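Local coordinates for glucose-1-phosphate uridylyltransferase (Sphingomonas elodea, PDB 2UX8) that catalyses the transfer of a uridylyl group from UTP to alpha-D-glucose 1-phosphate, yielding UDP-glucose and diphosphate, at the interface of chains A and B. Residues are numbered along the deposited sequence; one frame, centred on the assembly and turned at random. Chains: chain A/B, Glucose-1-phosphate uridylyltransferase.

Contact 1: the interface of chains A and B. Residues chain A 84, 88, 91, 93, 97-98; chain B 24, 26, 29, 33.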
# COMPACT_ATOMS: atom_id res chain seq x y z
N LEU A 84 2.16 -9.43 -12.86
CA LEU A 84 2.96 -10.64 -12.84
C LEU A 84 2.52 -11.63 -13.91
O LEU A 84 3.33 -12.11 -14.69
CB LEU A 84 2.86 -11.29 -11.46
CG LEU A 84 3.45 -12.70 -11.34
CD1 LEU A 84 4.95 -12.62 -11.33
CD2 LEU A 84 2.95 -13.37 -10.09
N MET A 88 4.73 -13.09 -17.02
CA MET A 88 4.96 -14.51 -17.25
C MET A 88 4.50 -14.86 -18.65
O MET A 88 5.19 -15.59 -19.37
CB MET A 88 4.16 -15.35 -16.27
CG MET A 88 4.31 -14.94 -14.83
SD MET A 88 4.97 -16.27 -13.85
CE MET A 88 3.59 -17.33 -13.70
N ARG A 91 6.70 -14.30 -21.27
CA ARG A 91 7.88 -15.16 -21.21
C ARG A 91 7.50 -16.60 -21.43
O ARG A 91 8.28 -17.49 -21.14
CB ARG A 91 8.55 -15.03 -19.84
CG ARG A 91 8.99 -13.61 -19.50
CD ARG A 91 9.68 -13.50 -18.14
NE ARG A 91 10.15 -12.13 -17.91
CZ ARG A 91 10.74 -11.69 -16.80
NH1 ARG A 91 10.95 -12.51 -15.77
NH2 ARG A 91 11.12 -10.43 -16.71
N LYS A 93 5.99 -18.48 -19.75
CA LYS A 93 6.00 -19.23 -18.50
C LYS A 93 4.56 -19.57 -18.10
O LYS A 93 3.67 -18.71 -18.11
CB LYS A 93 6.67 -18.43 -17.37
CG LYS A 93 8.19 -18.34 -17.47
CD LYS A 93 8.79 -17.58 -16.28
CE LYS A 93 10.30 -17.40 -16.44
NZ LYS A 93 10.90 -16.46 -15.43
N VAL A 97 1.85 -22.63 -11.80
CA VAL A 97 2.57 -22.43 -10.55
C VAL A 97 1.66 -21.71 -9.55
O VAL A 97 1.87 -21.79 -8.34
CB VAL A 97 3.82 -21.55 -10.77
CG1 VAL A 97 4.51 -21.28 -9.47
CG2 VAL A 97 4.76 -22.23 -11.71
N LEU A 98 0.66 -21.00 -10.07
CA LEU A 98 -0.26 -20.23 -9.26
C LEU A 98 -1.59 -20.92 -9.00
O LEU A 98 -2.48 -20.34 -8.40
CB LEU A 98 -0.56 -18.89 -9.93
CG LEU A 98 0.58 -17.95 -10.28
CD1 LEU A 98 0.01 -16.72 -10.95
CD2 LEU A 98 1.35 -17.55 -9.03
N LEU B 24 10.90 -9.40 -9.98
CA LEU B 24 9.62 -10.07 -9.71
C LEU B 24 9.84 -11.49 -9.17
O LEU B 24 8.89 -12.27 -9.05
CB LEU B 24 8.76 -10.14 -10.97
CG LEU B 24 8.39 -8.83 -11.64
CD1 LEU B 24 7.09 -9.03 -12.42
CD2 LEU B 24 8.21 -7.73 -10.60
N THR B 26 10.18 -14.33 -10.02
CA THR B 26 9.35 -15.41 -10.56
C THR B 26 9.79 -16.83 -10.21
O THR B 26 8.98 -17.75 -10.26
CB THR B 26 9.26 -15.35 -12.10
OG1 THR B 26 10.53 -15.69 -12.66
CG2 THR B 26 8.85 -13.96 -12.55
N LEU B 29 7.76 -18.36 -7.04
CA LEU B 29 6.30 -18.40 -6.98
C LEU B 29 5.92 -19.75 -6.40
O LEU B 29 6.62 -20.73 -6.60
CB LEU B 29 5.69 -18.25 -8.37
CG LEU B 29 5.40 -16.86 -8.97
CD1 LEU B 29 5.93 -15.75 -8.10
CD2 LEU B 29 6.01 -16.77 -10.32
N LYS B 33 4.43 -14.03 -5.21
CA LYS B 33 3.50 -13.36 -6.09
C LYS B 33 2.91 -12.10 -5.52
O LYS B 33 2.30 -11.34 -6.25
CB LYS B 33 2.40 -14.30 -6.61
CG LYS B 33 1.30 -14.60 -5.67
CD LYS B 33 0.12 -15.22 -6.41
CE LYS B 33 -0.96 -14.19 -6.71
NZ LYS B 33 -2.25 -14.80 -7.16
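B:Leu29 packs against A:Val97, A:Met88 and A:Leu98, and the contact is mainly apolar. A:Val97 meets it at about a right angle, its CG1 methyl lying 3.4 Å from B:Leu29 CB. At the other end of the leucine, A:Met88 arrives tip to tip, with the thioether SD 3.7 Å from B:Leu29 CD2; a bend at chi2 (-121°) of the methionine brings the sulphur to this methyl. A:Leu98 reaches the same leucine more loosely through CD2. A:Leu98 CD2 also lies against the aliphatic chain of B:Lys33, 3.7 Å from its CD. A:Leu84 crosses the root of this lysine nearly perpendicularly, its CD2 being 3.6 Å from B:Lys33 CB; the lysine meets these leucines through its CB and CD methylenes.

The polar part lies to one side. A:Lys93, extended beyond CG, donates from its ammonium NZ to the hydroxyl OG1 of B:Thr26 at 2.9 Å. The hydroxyl of B:Thr26 sits between its backbone N and carbonyl carbon (chi1 69°), while its methyl CG2 turns toward the guanidinium NH1 of A:Arg91 at a looser 4.1 Å. An alanine in place of A:Lys93 would probably leave the B:Thr26 hydroxyl without this donor and open a gap beside it.

The patch joins helix 82-89 and the 3-10 helix 95-98 of one subunit to the segment around the 3-10 helix 26-28 of the other, and probably helps hold the two copies together.

Contact 2: the interface of chains A and B. Residues chain A 43-44, 278, 284; chain B 267-268, 271.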
# COMPACT_ATOMS: atom_id res chain seq x y z
N VAL A 43 9.44 -23.03 2.10
CA VAL A 43 10.08 -23.35 0.83
C VAL A 43 9.52 -22.54 -0.34
O VAL A 43 10.17 -21.67 -0.91
CB VAL A 43 9.90 -24.83 0.40
CG1 VAL A 43 10.60 -25.05 -0.92
CG2 VAL A 43 10.41 -25.78 1.44
N ASP A 44 8.29 -22.86 -0.69
CA ASP A 44 7.60 -22.30 -1.85
C ASP A 44 6.38 -21.46 -1.65
O ASP A 44 6.05 -20.60 -2.47
CB ASP A 44 7.12 -23.45 -2.73
CG ASP A 44 8.04 -23.72 -3.84
OD1 ASP A 44 8.76 -22.78 -4.22
OD2 ASP A 44 8.02 -24.86 -4.35
N ALA A 278 11.46 -29.65 1.95
CA ALA A 278 12.51 -29.66 0.94
C ALA A 278 12.97 -31.07 0.63
O ALA A 278 13.21 -31.41 -0.53
CB ALA A 278 13.69 -28.83 1.41
N LEU A 284 14.63 -30.84 -5.11
CA LEU A 284 15.45 -30.18 -4.11
C LEU A 284 16.19 -31.14 -3.18
O LEU A 284 17.30 -30.85 -2.73
CB LEU A 284 14.59 -29.25 -3.25
CG LEU A 284 13.69 -28.24 -3.96
CD1 LEU A 284 12.82 -27.56 -2.92
CD2 LEU A 284 14.54 -27.22 -4.71
N LYS B 267 15.73 -22.02 -5.07
CA LYS B 267 15.20 -22.68 -3.89
C LYS B 267 16.15 -23.50 -3.04
O LYS B 267 16.11 -23.41 -1.82
CB LYS B 267 14.01 -23.55 -4.28
CG LYS B 267 12.96 -22.78 -5.04
CD LYS B 267 11.79 -23.66 -5.41
CE LYS B 267 10.92 -22.97 -6.44
NZ LYS B 267 9.69 -23.76 -6.75
N ALA B 268 17.00 -24.31 -3.67
CA ALA B 268 17.95 -25.14 -2.91
C ALA B 268 18.90 -24.28 -2.09
O ALA B 268 19.17 -24.58 -0.93
CB ALA B 268 18.74 -26.03 -3.86
N ILE B 271 17.14 -22.71 0.99
CA ILE B 271 17.00 -23.66 2.08
C ILE B 271 18.33 -23.94 2.78
O ILE B 271 18.40 -24.00 4.01
CB ILE B 271 16.34 -24.95 1.58
CG1 ILE B 271 14.83 -24.73 1.50
CG2 ILE B 271 16.65 -26.12 2.51
CD1 ILE B 271 14.11 -25.64 0.55
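A:Asp44 and B:Lys267 form a salt bridge, the ammonium NZ of the lysine lying 2.9 Å from the carboxylate OD1 of the aspartate. The nitrogen approaches the syn lone pair of OD1, on the side of the second oxygen, and B:Lys267 NZ also makes a weak hydrogen bond to A:Asp44 OD2, at 3.1 Å. The lysine thus caps the carboxylate from the side of both oxygens, and the two side chains cross at about a right angle.

Beside this pair is an apolar cluster around the tip of B:Ile271. The terminal CD1 methyl of B:Ile271 packs against A:Ala278 CB at 3.3 Å. Both branches of A:Val43 flank the same methyl, CG2 lying 3.8 Å from B:Ile271 CD1. A:Leu284 brings CD1 to its margin, while its other branch, CD2, rests 3.7 Å from B:Lys267 CB and also reaches the start of B:Ala268.

The lysine gains its reach from a chain extended beyond CG (chi2 -180°), which carries the ammonium from the helix to the aspartate while CB stays against the leucine. B:Lys267 and B:Ile271 are four residues apart on one helix and therefore point toward the same partner surface.

In the fold, the beginning of helix 267-279 of chain B lies against the loop at A:Val43 and A:Asp44, between strands 41-42 and 45-46, and against the end of helix 267-280 and the turn leading into helix 285-296 of chain A.

Contact 3: the interface of chains A and B. Residues chain A 29-31, 33; chain B 44-45, 77, 97-98, 101.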
# COMPACT_ATOMS: atom_id res chain seq x y z
N LEU A 29 10.61 -11.47 14.92
CA LEU A 29 11.27 -10.22 14.60
C LEU A 29 12.74 -10.48 14.33
O LEU A 29 13.31 -11.40 14.88
CB LEU A 29 11.09 -9.22 15.77
CG LEU A 29 9.63 -8.84 16.05
CD1 LEU A 29 9.51 -8.08 17.34
CD2 LEU A 29 9.08 -8.03 14.89
N PRO A 30 13.36 -9.69 13.43
CA PRO A 30 12.73 -8.58 12.72
C PRO A 30 12.04 -8.93 11.41
O PRO A 30 11.54 -8.03 10.73
CB PRO A 30 13.88 -7.63 12.53
CG PRO A 30 15.00 -8.56 12.19
CD PRO A 30 14.82 -9.69 13.21
N ALA A 31 12.00 -10.21 11.07
CA ALA A 31 11.38 -10.67 9.83
C ALA A 31 9.92 -10.24 9.70
O ALA A 31 9.47 -9.86 8.62
CB ALA A 31 11.48 -12.21 9.72
N LYS A 33 8.50 -7.60 11.02
CA LYS A 33 8.31 -6.20 11.35
C LYS A 33 7.31 -5.52 10.43
O LYS A 33 6.51 -4.70 10.86
CB LYS A 33 9.63 -5.44 11.29
CG LYS A 33 9.49 -3.97 11.65
CD LYS A 33 10.81 -3.24 11.56
CE LYS A 33 10.62 -1.72 11.66
NZ LYS A 33 11.94 -1.01 11.58
N ASP B 44 15.34 -15.20 10.55
CA ASP B 44 14.46 -14.23 11.15
C ASP B 44 14.68 -12.85 10.60
O ASP B 44 14.13 -11.88 11.12
CB ASP B 44 14.60 -14.25 12.67
CG ASP B 44 16.02 -14.18 13.12
OD1 ASP B 44 16.91 -14.22 12.27
OD2 ASP B 44 16.26 -14.08 14.33
N ARG B 45 15.50 -12.74 9.55
CA ARG B 45 15.73 -11.46 8.91
C ARG B 45 15.57 -11.63 7.41
O ARG B 45 15.90 -12.67 6.86
CB ARG B 45 17.14 -10.91 9.18
CG ARG B 45 17.89 -11.56 10.31
CD ARG B 45 19.15 -10.79 10.62
NE ARG B 45 18.93 -9.76 11.62
CZ ARG B 45 19.48 -8.55 11.56
NH1 ARG B 45 20.26 -8.24 10.56
NH2 ARG B 45 19.26 -7.66 12.51
N HIS B 77 9.69 -1.80 6.26
CA HIS B 77 10.64 -2.53 7.07
C HIS B 77 11.73 -1.64 7.67
O HIS B 77 12.20 -1.90 8.77
CB HIS B 77 11.29 -3.64 6.25
CG HIS B 77 12.28 -4.45 7.03
ND1 HIS B 77 11.91 -5.49 7.86
CD2 HIS B 77 13.62 -4.33 7.16
CE1 HIS B 77 12.98 -5.97 8.46
NE2 HIS B 77 14.03 -5.28 8.05
N VAL B 97 15.57 -6.30 19.48
CA VAL B 97 15.40 -7.23 18.38
C VAL B 97 15.26 -6.50 17.04
O VAL B 97 15.41 -7.10 15.97
CB VAL B 97 14.17 -8.12 18.63
CG1 VAL B 97 12.89 -7.31 18.49
CG2 VAL B 97 14.17 -9.27 17.69
N LEU B 98 14.99 -5.20 17.11
CA LEU B 98 14.81 -4.37 15.92
C LEU B 98 16.05 -3.52 15.61
O LEU B 98 16.05 -2.73 14.67
CB LEU B 98 13.59 -3.44 16.11
CG LEU B 98 12.19 -3.82 15.62
CD1 LEU B 98 11.99 -5.29 15.60
CD2 LEU B 98 11.17 -3.21 16.51
N THR B 101 17.30 -2.12 12.10
CA THR B 101 16.24 -2.13 11.10
C THR B 101 15.89 -0.71 10.73
O THR B 101 15.15 -0.48 9.78
CB THR B 101 14.96 -2.80 11.60
OG1 THR B 101 14.47 -2.11 12.75
CG2 THR B 101 15.20 -4.24 11.94
O HOH W 1 9.41 -7.22 7.71
O HOH W 2 12.85 0.38 14.18
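The imidazole of B:His77 turns its edge to A:Pro30, whose carbonyl O lies in the ring plane, 3.4 Å from B:His77 CE1. At the same edge, B:His77 ND1 pairs with water 1 at 3.0 Å, and this water continues to the backbone O of A:Ala31, linking the ring to the loop of the other chain. The ring of A:Pro30, which follows a cis peptide bond, is lodged among B:Asp44, B:Val97 and B:Thr101, with its CB 3.7 Å from B:Thr101 CG2.

Next to it the amide N of A:Ala31 donates to B:Asp44 O at 2.7 Å in a strongly bent bond, 120° at the hydrogen. A:Lys33 runs fully extended, CG anti to the backbone N (chi1 -179°), and its ammonium reaches B:His77 O and B:Thr101 OG1. A:Lys33 NZ donates to B:His77 O at 3.0 Å from above the carbonyl plane, and to the hydroxyl OG1 of B:Thr101 at 3.0 Å; water 2 also pairs with both NZ and that hydroxyl. B:Thr101 OG1 is itself oriented by donating to B:Leu98 O, in the carbonyl plane on a lone pair.

A:Leu29 closes the other flank, its CB 3.6 Å from B:Val97 CG2.

The loop after the 3-10 helix 26-28 of chain A thus fits between the C-terminal end of helix 72-77, the 3-10 helix 95-98 and the loop at B:Asp44 of chain B.

The C-alpha centres of contacts 1 and 2 are about 17 Å apart, those of contacts 2 and 3 about 22 Å, and those of contacts 1 and 3 about 27 Å. Leu29, Lys33, Val97 and Leu98 serve in both contact 1 and contact 3 with the chains exchanged, so the two are overlapping parts of two-fold-related patches, with different partners described in each. Asp44 likewise recurs, offering its side chain in contact 2 and its backbone carbonyl in contact 3. Contact 2 adds the C-terminal helices. Together they spread the pairing over widely separated stretches of sequence within the deposited tetramer.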